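Local coordinates for neuroglobin (Symsagittifera roscoffensis, PDB 4B4Y), which binds heme and probably binds oxygen or another small gas ligand at the heme iron, at residues A[6-10]-A[143-147]; A[34-39]-A[119-123]. All coordinates share one frame; numbering follows the deposited sequence.

Contact 1 of 2, residues A[6-10]-A[143-147]; sequences AMQVS and KAYGI. With HEM (protoporphyrin IX containing Fe), chain B.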
ATOM      1  N   ALA A   6     -19.297  26.192   5.756  1.00 77.01           N
ATOM      2  CA  ALA A   6     -19.336  26.634   4.315  1.00 76.80           C
ATOM      3  C   ALA A   6     -18.550  25.700   3.380  1.00 76.12           C
ATOM      4  O   ALA A   6     -18.382  26.030   2.201  1.00 76.97           O
ATOM      5  CB  ALA A   6     -18.863  28.133   4.150  1.00 77.66           C
ATOM      6  N   MET A   7     -18.036  24.585   3.943  1.00 74.12           N
ATOM      7  CA  MET A   7     -17.711  23.281   3.285  1.00 70.42           C
ATOM      8  C   MET A   7     -18.948  22.621   2.593  1.00 67.74           C
ATOM      9  O   MET A   7     -19.138  21.370   2.641  1.00 66.33           O
ATOM     10  CB  MET A   7     -17.277  22.331   4.428  1.00 71.74           C
ATOM     11  CG  MET A   7     -17.170  20.796   4.137  1.00 72.94           C
ATOM     12  SD  MET A   7     -15.453  20.066   4.085  1.00 73.11           S
ATOM     13  CE  MET A   7     -14.452  21.474   3.458  1.00 74.68           C
ATOM     14  N   GLN A   8     -19.809  23.452   2.007  1.00 62.88           N
ATOM     15  CA  GLN A   8     -21.073  23.000   1.451  1.00 60.24           C
ATOM     16  C   GLN A   8     -21.158  23.572   0.065  1.00 56.62           C
ATOM     17  O   GLN A   8     -20.790  24.720  -0.152  1.00 55.52           O
ATOM     18  CB  GLN A   8     -22.259  23.553   2.268  1.00 60.97           C
ATOM     19  CG  GLN A   8     -22.441  22.916   3.673  1.00 65.90           C
ATOM     20  CD  GLN A   8     -23.385  21.684   3.660  1.00 69.79           C
ATOM     21  OE1 GLN A   8     -24.578  21.810   3.323  1.00 68.44           O
ATOM     22  NE2 GLN A   8     -22.849  20.496   4.030  1.00 69.15           N
ATOM     23  N   VAL A   9     -21.667  22.810  -0.877  1.00 52.48           N
ATOM     24  CA  VAL A   9     -21.839  23.381  -2.191  1.00 49.21           C
ATOM     25  C   VAL A   9     -23.297  23.782  -2.389  1.00 49.39           C
ATOM     26  O   VAL A   9     -24.184  23.144  -1.864  1.00 49.66           O
ATOM     27  CB  VAL A   9     -21.424  22.404  -3.321  1.00 48.07           C
ATOM     28  CG1 VAL A   9     -19.977  22.002  -3.145  1.00 44.93           C
ATOM     29  CG2 VAL A   9     -22.391  21.175  -3.421  1.00 41.38           C
ATOM     30  N   SER A  10     -23.533  24.794  -3.200  1.00 48.37           N
ATOM     31  CA  SER A  10     -24.874  25.137  -3.573  1.00 47.93           C
ATOM     32  C   SER A  10     -25.500  23.966  -4.377  1.00 48.38           C
ATOM     33  O   SER A  10     -24.774  23.094  -4.931  1.00 48.94           O
ATOM     34  CB  SER A  10     -24.873  26.433  -4.397  1.00 46.64           C
ATOM     35  OG  SER A  10     -24.592  26.130  -5.775  1.00 48.16           O
ATOM     36  N   LYS A 143     -14.236  23.593  -5.596  1.00 32.11           N
ATOM     37  CA  LYS A 143     -14.838  23.460  -4.261  1.00 31.97           C
ATOM     38  C   LYS A 143     -15.062  21.959  -3.904  1.00 30.88           C
ATOM     39  O   LYS A 143     -14.734  21.484  -2.791  1.00 32.30           O
ATOM     40  CB  LYS A 143     -16.160  24.249  -4.199  1.00 34.06           C
ATOM     41  CG  LYS A 143     -16.620  24.436  -2.704  1.00 40.91           C
ATOM     42  CD  LYS A 143     -17.563  25.633  -2.489  1.00 49.96           C
ATOM     43  CE  LYS A 143     -17.821  25.785  -0.961  1.00 57.47           C
ATOM     44  NZ  LYS A 143     -18.726  26.929  -0.600  1.00 58.94           N
ATOM     45  N   ALA A 144     -15.604  21.216  -4.833  1.00 28.30           N
ATOM     46  CA  ALA A 144     -15.740  19.762  -4.650  1.00 29.88           C
ATOM     47  C   ALA A 144     -14.400  19.122  -4.250  1.00 29.65           C
ATOM     48  O   ALA A 144     -14.344  18.279  -3.358  1.00 30.27           O
ATOM     49  CB  ALA A 144     -16.247  19.086  -6.009  1.00 26.33           C
ATOM     50  N   TYR A 145     -13.312  19.495  -4.943  1.00 29.83           N
ATOM     51  CA  TYR A 145     -12.008  18.874  -4.665  1.00 28.50           C
ATOM     52  C   TYR A 145     -11.567  19.193  -3.245  1.00 27.70           C
ATOM     53  O   TYR A 145     -11.012  18.359  -2.527  1.00 25.15           O
ATOM     54  CB  TYR A 145     -10.914  19.315  -5.689  1.00 29.32           C
ATOM     55  CG  TYR A 145      -9.633  18.612  -5.386  1.00 30.41           C
ATOM     56  CD1 TYR A 145      -9.511  17.253  -5.593  1.00 27.10           C
ATOM     57  CD2 TYR A 145      -8.556  19.315  -4.816  1.00 28.35           C
ATOM     58  CE1 TYR A 145      -8.319  16.577  -5.283  1.00 26.42           C
ATOM     59  CE2 TYR A 145      -7.381  18.700  -4.566  1.00 26.90           C
ATOM     60  CZ  TYR A 145      -7.251  17.329  -4.787  1.00 29.58           C
ATOM     61  OH  TYR A 145      -6.048  16.760  -4.462  1.00 28.06           O
ATOM     62  N   GLY A 146     -11.830  20.421  -2.827  1.00 29.37           N
ATOM     63  CA  GLY A 146     -11.546  20.840  -1.433  1.00 30.08           C
ATOM     64  C   GLY A 146     -12.242  19.963  -0.375  1.00 32.32           C
ATOM     65  O   GLY A 146     -11.636  19.608   0.642  1.00 32.65           O
ATOM     66  N   ILE A 147     -13.503  19.602  -0.612  1.00 33.53           N
ATOM     67  CA  ILE A 147     -14.266  18.779   0.355  1.00 33.27           C
ATOM     68  C   ILE A 147     -13.686  17.379   0.315  1.00 32.46           C
ATOM     69  O   ILE A 147     -13.505  16.795   1.339  1.00 32.23           O
ATOM     70  CB  ILE A 147     -15.796  18.719  -0.034  1.00 34.48           C
ATOM     71  CG1 ILE A 147     -16.556  19.979   0.454  1.00 34.79           C
ATOM     72  CG2 ILE A 147     -16.478  17.442   0.480  1.00 35.44           C
ATOM     73  CD1 ILE A 147     -17.661  20.435  -0.588  1.00 34.67           C
TER
HETATM   74  CHA HEM B1155      -3.798   5.884  -0.550  1.00 25.51           C
HETATM   75  CHB HEM B1155      -7.480   8.501  -2.196  1.00 29.69           C
HETATM   76  CHC HEM B1155      -4.504  12.383  -2.392  1.00 28.89           C
HETATM   77  CHD HEM B1155      -0.719   9.481  -1.830  1.00 27.79           C
HETATM   78  C1A HEM B1155      -5.057   6.250  -0.960  1.00 29.66           C
HETATM   79  C2A HEM B1155      -6.244   5.466  -0.857  1.00 32.45           C
HETATM   80  C3A HEM B1155      -7.247   6.173  -1.316  1.00 29.74           C
HETATM   81  C4A HEM B1155      -6.750   7.450  -1.661  1.00 28.57           C
HETATM   82  CMA HEM B1155      -8.760   5.772  -1.406  1.00 26.43           C
HETATM   83  CAA HEM B1155      -6.273   4.008  -0.287  1.00 33.92           C
HETATM   84  CBA HEM B1155      -6.218   3.051  -1.458  1.00 38.06           C
HETATM   85  CGA HEM B1155      -5.966   1.624  -1.019  1.00 48.41           C
HETATM   86  O1A HEM B1155      -6.526   1.115  -0.056  1.00 45.29           O
HETATM   87  O2A HEM B1155      -5.141   0.945  -1.666  1.00 60.68           O
HETATM   88  C1B HEM B1155      -7.021   9.826  -2.365  1.00 30.11           C
HETATM   89  C2B HEM B1155      -7.826  10.995  -2.684  1.00 31.18           C
HETATM   90  C3B HEM B1155      -7.035  12.054  -2.705  1.00 32.13           C
HETATM   91  C4B HEM B1155      -5.680  11.597  -2.454  1.00 31.97           C
HETATM   92  CMB HEM B1155      -9.364  10.926  -2.891  1.00 26.60           C
HETATM   93  CAB HEM B1155      -7.431  13.507  -3.043  1.00 31.51           C
HETATM   94  CBB HEM B1155      -8.176  14.208  -2.183  1.00 30.77           C
HETATM   95  C1C HEM B1155      -3.211  11.908  -2.347  1.00 29.04           C
HETATM   96  C2C HEM B1155      -1.983  12.633  -2.726  1.00 30.54           C
HETATM   97  C3C HEM B1155      -0.961  11.803  -2.654  1.00 27.95           C
HETATM   98  C4C HEM B1155      -1.490  10.556  -2.185  1.00 30.45           C
HETATM   99  CMC HEM B1155      -1.913  14.099  -3.226  1.00 22.81           C
HETATM  100  CAC HEM B1155       0.552  12.147  -2.936  1.00 27.14           C
HETATM  101  CBC HEM B1155       1.319  11.181  -3.453  1.00 26.31           C
HETATM  102  C1D HEM B1155      -1.159   8.312  -1.237  1.00 35.05           C
HETATM  103  C2D HEM B1155      -0.340   7.291  -0.562  1.00 35.75           C
HETATM  104  C3D HEM B1155      -1.338   6.258  -0.215  1.00 38.03           C
HETATM  105  C4D HEM B1155      -2.640   6.644  -0.709  1.00 30.58           C
HETATM  106  CMD HEM B1155       1.172   7.201  -0.329  1.00 37.38           C
HETATM  107  CAD HEM B1155      -1.079   4.879   0.390  1.00 32.85           C
HETATM  108  CBD HEM B1155      -1.097   4.995  -1.177  1.00 40.55           C
HETATM  109  CGD HEM B1155      -0.850   3.657  -1.546  1.00 48.07           C
HETATM  110  O1D HEM B1155      -0.554   3.501  -2.748  1.00 44.85           O
HETATM  111  O2D HEM B1155      -0.927   2.887  -0.528  1.00 52.62           O
HETATM  112  NA  HEM B1155      -5.413   7.450  -1.437  1.00 29.35           N
HETATM  113  NB  HEM B1155      -5.755  10.246  -2.227  1.00 31.22           N
HETATM  114  NC  HEM B1155      -2.866  10.649  -2.047  1.00 28.10           N
HETATM  115  ND  HEM B1155      -2.487   7.898  -1.206  1.00 32.39           N
HETATM  116 FE   HEM B1155      -4.116   9.022  -1.683  1.00 25.56          FE

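Contact 2 of 2, residues A[34-39]-A[119-123]; sequences DVLQQF and CILTQ. With HEM (protoporphyrin IX containing Fe), chain B.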
ATOM      1  N   ASP A  34      -5.873   8.509 -16.458  1.00 27.75           N
ATOM      2  CA  ASP A  34      -5.306   9.714 -17.088  1.00 29.17           C
ATOM      3  C   ASP A  34      -4.839  10.680 -15.997  1.00 26.77           C
ATOM      4  O   ASP A  34      -3.773  11.184 -16.094  1.00 27.09           O
ATOM      5  CB  ASP A  34      -6.369  10.454 -17.984  1.00 27.88           C
ATOM      6  CG  ASP A  34      -6.600   9.755 -19.318  1.00 31.33           C
ATOM      7  OD1 ASP A  34      -5.807   8.843 -19.683  1.00 32.62           O
ATOM      8  OD2 ASP A  34      -7.652  10.048 -19.973  1.00 35.03           O
ATOM      9  N   VAL A  35      -5.642  10.879 -14.962  1.00 25.60           N
ATOM     10  CA  VAL A  35      -5.303  11.759 -13.890  1.00 24.65           C
ATOM     11  C   VAL A  35      -4.045  11.300 -13.136  1.00 26.16           C
ATOM     12  O   VAL A  35      -3.147  12.115 -12.849  1.00 25.30           O
ATOM     13  CB  VAL A  35      -6.453  11.890 -12.857  1.00 24.31           C
ATOM     14  CG1 VAL A  35      -5.980  12.638 -11.578  1.00 18.87           C
ATOM     15  CG2 VAL A  35      -7.678  12.574 -13.504  1.00 24.28           C
ATOM     16  N   LEU A  36      -4.021  10.021 -12.743  1.00 26.63           N
ATOM     17  CA  LEU A  36      -2.919   9.520 -11.927  1.00 25.64           C
ATOM     18  C   LEU A  36      -1.597   9.518 -12.790  1.00 25.53           C
ATOM     19  O   LEU A  36      -0.504   9.772 -12.266  1.00 24.13           O
ATOM     20  CB  LEU A  36      -3.281   8.053 -11.473  1.00 26.26           C
ATOM     21  CG  LEU A  36      -2.280   7.324 -10.533  1.00 28.48           C
ATOM     22  CD1 LEU A  36      -2.073   8.140  -9.305  1.00 23.57           C
ATOM     23  CD2 LEU A  36      -2.805   5.828 -10.152  1.00 18.52           C
ATOM     24  N   GLN A  37      -1.719   9.184 -14.078  1.00 24.51           N
ATOM     25  CA  GLN A  37      -0.580   9.162 -14.956  1.00 27.16           C
ATOM     26  C   GLN A  37       0.005  10.610 -15.115  1.00 27.88           C
ATOM     27  O   GLN A  37       1.225  10.821 -14.988  1.00 28.20           O
ATOM     28  CB  GLN A  37      -0.970   8.624 -16.347  1.00 26.86           C
ATOM     29  CG  GLN A  37       0.275   8.613 -17.253  1.00 29.65           C
ATOM     30  CD  GLN A  37      -0.048   8.286 -18.732  1.00 33.03           C
ATOM     31  OE1 GLN A  37      -0.972   7.474 -19.033  1.00 32.02           O
ATOM     32  NE2 GLN A  37       0.739   8.903 -19.674  1.00 29.46           N
ATOM     33  N   GLN A  38      -0.853  11.601 -15.307  1.00 27.19           N
ATOM     34  CA  GLN A  38      -0.340  12.979 -15.466  1.00 27.45           C
ATOM     35  C   GLN A  38       0.259  13.392 -14.118  1.00 27.65           C
ATOM     36  O   GLN A  38       1.298  14.074 -14.084  1.00 26.17           O
ATOM     37  CB  GLN A  38      -1.497  13.920 -15.809  1.00 26.75           C
ATOM     38  CG  GLN A  38      -1.027  15.412 -16.106  1.00 32.60           C
ATOM     39  CD  GLN A  38      -2.203  16.451 -16.081  1.00 38.17           C
ATOM     40  OE1 GLN A  38      -3.406  16.063 -15.961  1.00 36.78           O
ATOM     41  NE2 GLN A  38      -1.856  17.775 -16.175  1.00 31.63           N
ATOM     42  N   PHE A  39      -0.429  13.060 -13.003  1.00 25.59           N
ATOM     43  CA  PHE A  39       0.066  13.443 -11.661  1.00 25.44           C
ATOM     44  C   PHE A  39       1.505  12.914 -11.436  1.00 26.68           C
ATOM     45  O   PHE A  39       2.372  13.636 -10.899  1.00 26.60           O
ATOM     46  CB  PHE A  39      -0.838  12.841 -10.609  1.00 25.05           C
ATOM     47  CG  PHE A  39      -0.479  13.175  -9.178  1.00 23.41           C
ATOM     48  CD1 PHE A  39      -0.309  14.453  -8.759  1.00 25.02           C
ATOM     49  CD2 PHE A  39      -0.373  12.156  -8.236  1.00 23.60           C
ATOM     50  CE1 PHE A  39      -0.011  14.744  -7.387  1.00 21.96           C
ATOM     51  CE2 PHE A  39      -0.118  12.410  -6.905  1.00 25.42           C
ATOM     52  CZ  PHE A  39       0.084  13.676  -6.461  1.00 23.28           C
ATOM     53  N   CYS A 119      -4.513  18.337 -11.747  1.00 25.99           N
ATOM     54  CA  CYS A 119      -4.615  17.263 -12.747  1.00 25.87           C
ATOM     55  C   CYS A 119      -6.051  16.781 -12.986  1.00 25.79           C
ATOM     56  O   CYS A 119      -6.416  16.408 -14.133  1.00 24.87           O
ATOM     57  CB  CYS A 119      -3.745  16.045 -12.389  1.00 26.29           C
ATOM     58  SG  CYS A 119      -1.908  16.401 -12.249  1.00 26.69           S
ATOM     59  N   ILE A 120      -6.844  16.683 -11.892  1.00 26.93           N
ATOM     60  CA  ILE A 120      -8.282  16.290 -12.056  1.00 24.87           C
ATOM     61  C   ILE A 120      -8.924  17.342 -12.954  1.00 25.33           C
ATOM     62  O   ILE A 120      -9.515  17.010 -13.957  1.00 25.98           O
ATOM     63  CB  ILE A 120      -8.961  16.204 -10.663  1.00 23.93           C
ATOM     64  CG1 ILE A 120      -8.413  14.922  -9.948  1.00 23.96           C
ATOM     65  CG2 ILE A 120     -10.463  16.108 -10.860  1.00 24.66           C
ATOM     66  CD1 ILE A 120      -8.600  14.962  -8.428  1.00 24.28           C
ATOM     67  N   LEU A 121      -8.815  18.634 -12.584  1.00 26.36           N
ATOM     68  CA  LEU A 121      -9.403  19.725 -13.416  1.00 27.69           C
ATOM     69  C   LEU A 121      -8.967  19.707 -14.880  1.00 26.91           C
ATOM     70  O   LEU A 121      -9.786  19.940 -15.761  1.00 27.40           O
ATOM     71  CB  LEU A 121      -9.233  21.123 -12.721  1.00 27.81           C
ATOM     72  CG  LEU A 121     -10.524  21.201 -11.854  1.00 34.52           C
ATOM     73  CD1 LEU A 121     -10.478  20.493 -10.399  1.00 28.38           C
ATOM     74  CD2 LEU A 121     -11.068  22.556 -11.816  1.00 37.18           C
ATOM     75  N   THR A 122      -7.696  19.368 -15.158  1.00 25.57           N
ATOM     76  CA  THR A 122      -7.226  19.276 -16.529  1.00 25.37           C
ATOM     77  C   THR A 122      -7.895  18.148 -17.305  1.00 27.04           C
ATOM     78  O   THR A 122      -8.207  18.310 -18.525  1.00 26.61           O
ATOM     79  CB  THR A 122      -5.625  19.024 -16.615  1.00 26.26           C
ATOM     80  OG1 THR A 122      -4.951  20.234 -16.279  1.00 28.88           O
ATOM     81  CG2 THR A 122      -5.213  18.590 -18.043  1.00 21.04           C
ATOM     82  N   GLN A 123      -7.958  16.945 -16.686  1.00 26.67           N
ATOM     83  CA  GLN A 123      -8.637  15.791 -17.371  1.00 26.65           C
ATOM     84  C   GLN A 123     -10.125  16.027 -17.440  1.00 24.97           C
ATOM     85  O   GLN A 123     -10.688  15.663 -18.424  1.00 26.70           O
ATOM     86  CB  GLN A 123      -8.332  14.439 -16.697  1.00 27.92           C
ATOM     87  CG  GLN A 123      -6.806  14.216 -16.611  1.00 26.40           C
ATOM     88  CD  GLN A 123      -6.132  14.211 -17.970  1.00 28.15           C
ATOM     89  OE1 GLN A 123      -4.963  14.580 -18.075  1.00 33.09           O
ATOM     90  NE2 GLN A 123      -6.818  13.747 -18.978  1.00 24.54           N
TER
HETATM   91  CHA HEM B1155      -3.798   5.884  -0.550  1.00 25.51           C
HETATM   92  CHB HEM B1155      -7.480   8.501  -2.196  1.00 29.69           C
HETATM   93  CHC HEM B1155      -4.504  12.383  -2.392  1.00 28.89           C
HETATM   94  CHD HEM B1155      -0.719   9.481  -1.830  1.00 27.79           C
HETATM   95  C1A HEM B1155      -5.057   6.250  -0.960  1.00 29.66           C
HETATM   96  C2A HEM B1155      -6.244   5.466  -0.857  1.00 32.45           C
HETATM   97  C3A HEM B1155      -7.247   6.173  -1.316  1.00 29.74           C
HETATM   98  C4A HEM B1155      -6.750   7.450  -1.661  1.00 28.57           C
HETATM   99  CMA HEM B1155      -8.760   5.772  -1.406  1.00 26.43           C
HETATM  100  CAA HEM B1155      -6.273   4.008  -0.287  1.00 33.92           C
HETATM  101  CBA HEM B1155      -6.218   3.051  -1.458  1.00 38.06           C
HETATM  102  CGA HEM B1155      -5.966   1.624  -1.019  1.00 48.41           C
HETATM  103  O1A HEM B1155      -6.526   1.115  -0.056  1.00 45.29           O
HETATM  104  O2A HEM B1155      -5.141   0.945  -1.666  1.00 60.68           O
HETATM  105  C1B HEM B1155      -7.021   9.826  -2.365  1.00 30.11           C
HETATM  106  C2B HEM B1155      -7.826  10.995  -2.684  1.00 31.18           C
HETATM  107  C3B HEM B1155      -7.035  12.054  -2.705  1.00 32.13           C
HETATM  108  C4B HEM B1155      -5.680  11.597  -2.454  1.00 31.97           C
HETATM  109  CMB HEM B1155      -9.364  10.926  -2.891  1.00 26.60           C
HETATM  110  CAB HEM B1155      -7.431  13.507  -3.043  1.00 31.51           C
HETATM  111  CBB HEM B1155      -8.176  14.208  -2.183  1.00 30.77           C
HETATM  112  C1C HEM B1155      -3.211  11.908  -2.347  1.00 29.04           C
HETATM  113  C2C HEM B1155      -1.983  12.633  -2.726  1.00 30.54           C
HETATM  114  C3C HEM B1155      -0.961  11.803  -2.654  1.00 27.95           C
HETATM  115  C4C HEM B1155      -1.490  10.556  -2.185  1.00 30.45           C
HETATM  116  CMC HEM B1155      -1.913  14.099  -3.226  1.00 22.81           C
HETATM  117  CAC HEM B1155       0.552  12.147  -2.936  1.00 27.14           C
HETATM  118  CBC HEM B1155       1.319  11.181  -3.453  1.00 26.31           C
HETATM  119  C1D HEM B1155      -1.159   8.312  -1.237  1.00 35.05           C
HETATM  120  C2D HEM B1155      -0.340   7.291  -0.562  1.00 35.75           C
HETATM  121  C3D HEM B1155      -1.338   6.258  -0.215  1.00 38.03           C
HETATM  122  C4D HEM B1155      -2.640   6.644  -0.709  1.00 30.58           C
HETATM  123  CMD HEM B1155       1.172   7.201  -0.329  1.00 37.38           C
HETATM  124  CAD HEM B1155      -1.079   4.879   0.390  1.00 32.85           C
HETATM  125  CBD HEM B1155      -1.097   4.995  -1.177  1.00 40.55           C
HETATM  126  CGD HEM B1155      -0.850   3.657  -1.546  1.00 48.07           C
HETATM  127  O1D HEM B1155      -0.554   3.501  -2.748  1.00 44.85           O
HETATM  128  O2D HEM B1155      -0.927   2.887  -0.528  1.00 52.62           O
HETATM  129  NA  HEM B1155      -5.413   7.450  -1.437  1.00 29.35           N
HETATM  130  NB  HEM B1155      -5.755  10.246  -2.227  1.00 31.22           N
HETATM  131  NC  HEM B1155      -2.866  10.649  -2.047  1.00 28.10           N
HETATM  132  ND  HEM B1155      -2.487   7.898  -1.206  1.00 32.39           N
HETATM  133 FE   HEM B1155      -4.116   9.022  -1.683  1.00 25.56          FE
HETATM  134  O   HOH W   1      -9.227  12.524 -19.452  1.00 35.33           O
HETATM  135  O   HOH W   2      -2.503  20.586 -15.465  0.50 35.13           O

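Contact 1 of 2, residues A[6-10]-A[143-147]
The N-terminal loop 6-10 runs beside segment 143-147, with Met7 CA 6.4 Å from Ile147 CA and Val9 CA 7.3 Å from Lys143 CA. In the globin fold this is the lead-in to the first helix packing on the last, here helix 135-153. Lys143 carries the polar part. Its extended chain starts with CG anti to the backbone N (chi1 -165°) and runs across to the loop backbone. There NZ donates to Ala6 O at 3.0 Å and to Gln8 O at 3.1 Å. The first bond is nearly straight onto the carbonyl (165° at the oxygen); the second comes from a little off the carbonyl plane. A leucine in place of Lys143 would probably leave both carbonyls without this shared donor and the poorly ordered Ala6 end less restrained. Val9 N is held separately by Asn87 OD1. On the heme side of the helix, Tyr145 OH hydrogen-bonds to Phe113 O and touches the heme vinyl carbon CAB. Ile147 fills the apolar part. Its CG1 lies 3.8 Å from Met7 SD, where the bent methionine chain folds back over it. Its CD1 meets Val9 CG1 at 3.8 Å.

Contact 2 of 2, residues A[34-39]-A[119-123]
This contact is the crossing of the B and G helices of the globin fold, next to the heme pocket. Segments 34-39 and 119-123 approach to 9.0 Å between axes, at 128° between their directions. Val35 sits in the middle. With CG1 anti to the backbone N (chi1 170°), its two methyls split: CG1 meets Ile120 CG1 at 3.7 Å, while CG2 lies 3.6 Å from Gln123 CG. Cys119 packs beside them, its SG 3.6 Å from Phe39 CA and at the edge of the Phe39 ring. That ring reaches the heme, with CZ 3.8 Å from HEM CMC. The side chain of Phe39 also lies about 5 Å from a bound oxygen molecule.

Polar side chains also meet within the contact. Gln38 OE1 and Gln123 OE1 are 3.0 Å apart, but both are acceptors, so no hydrogen bond forms; their amide planes stand 81° apart. Water joins the helices instead: one bridges Gln123 NE2 and Asp34 OD2, another Gln38 NE2 and Thr122 OG1. Asp34 also forms salt bridges to Arg63 and Arg127, and Gln38 NE2 bonds to Glu42.

Leu36 turns away to Phe68 and His71 of helix 66-83. On the other side of the crossing, Leu121 packs on Trp141 and Leu142 of helix 135-153.

Overall arrangement
The centres of contacts 1 and 2 are 20 Å apart, on opposite sides of the centre of the chain. Contact 2 is nested in sequence inside the loop closed by contact 1. Contact 1 joins the N-terminal loop to the last helix; contact 2 crosses helix 28-42 with helix 111-127 in the buried interior. Helix 111-127 carries segment 119-123 of contact 2, and the next helix, 135-153, carries segment 143-147 of contact 1. The contacts meet where Tyr145 CE1 packs 3.5 Å from Ile120 CD1. Through Tyr145 and Phe39 the helices of both contacts reach the same heme, whereas loop 6-10 packs away from it on the far side of helix 135-153.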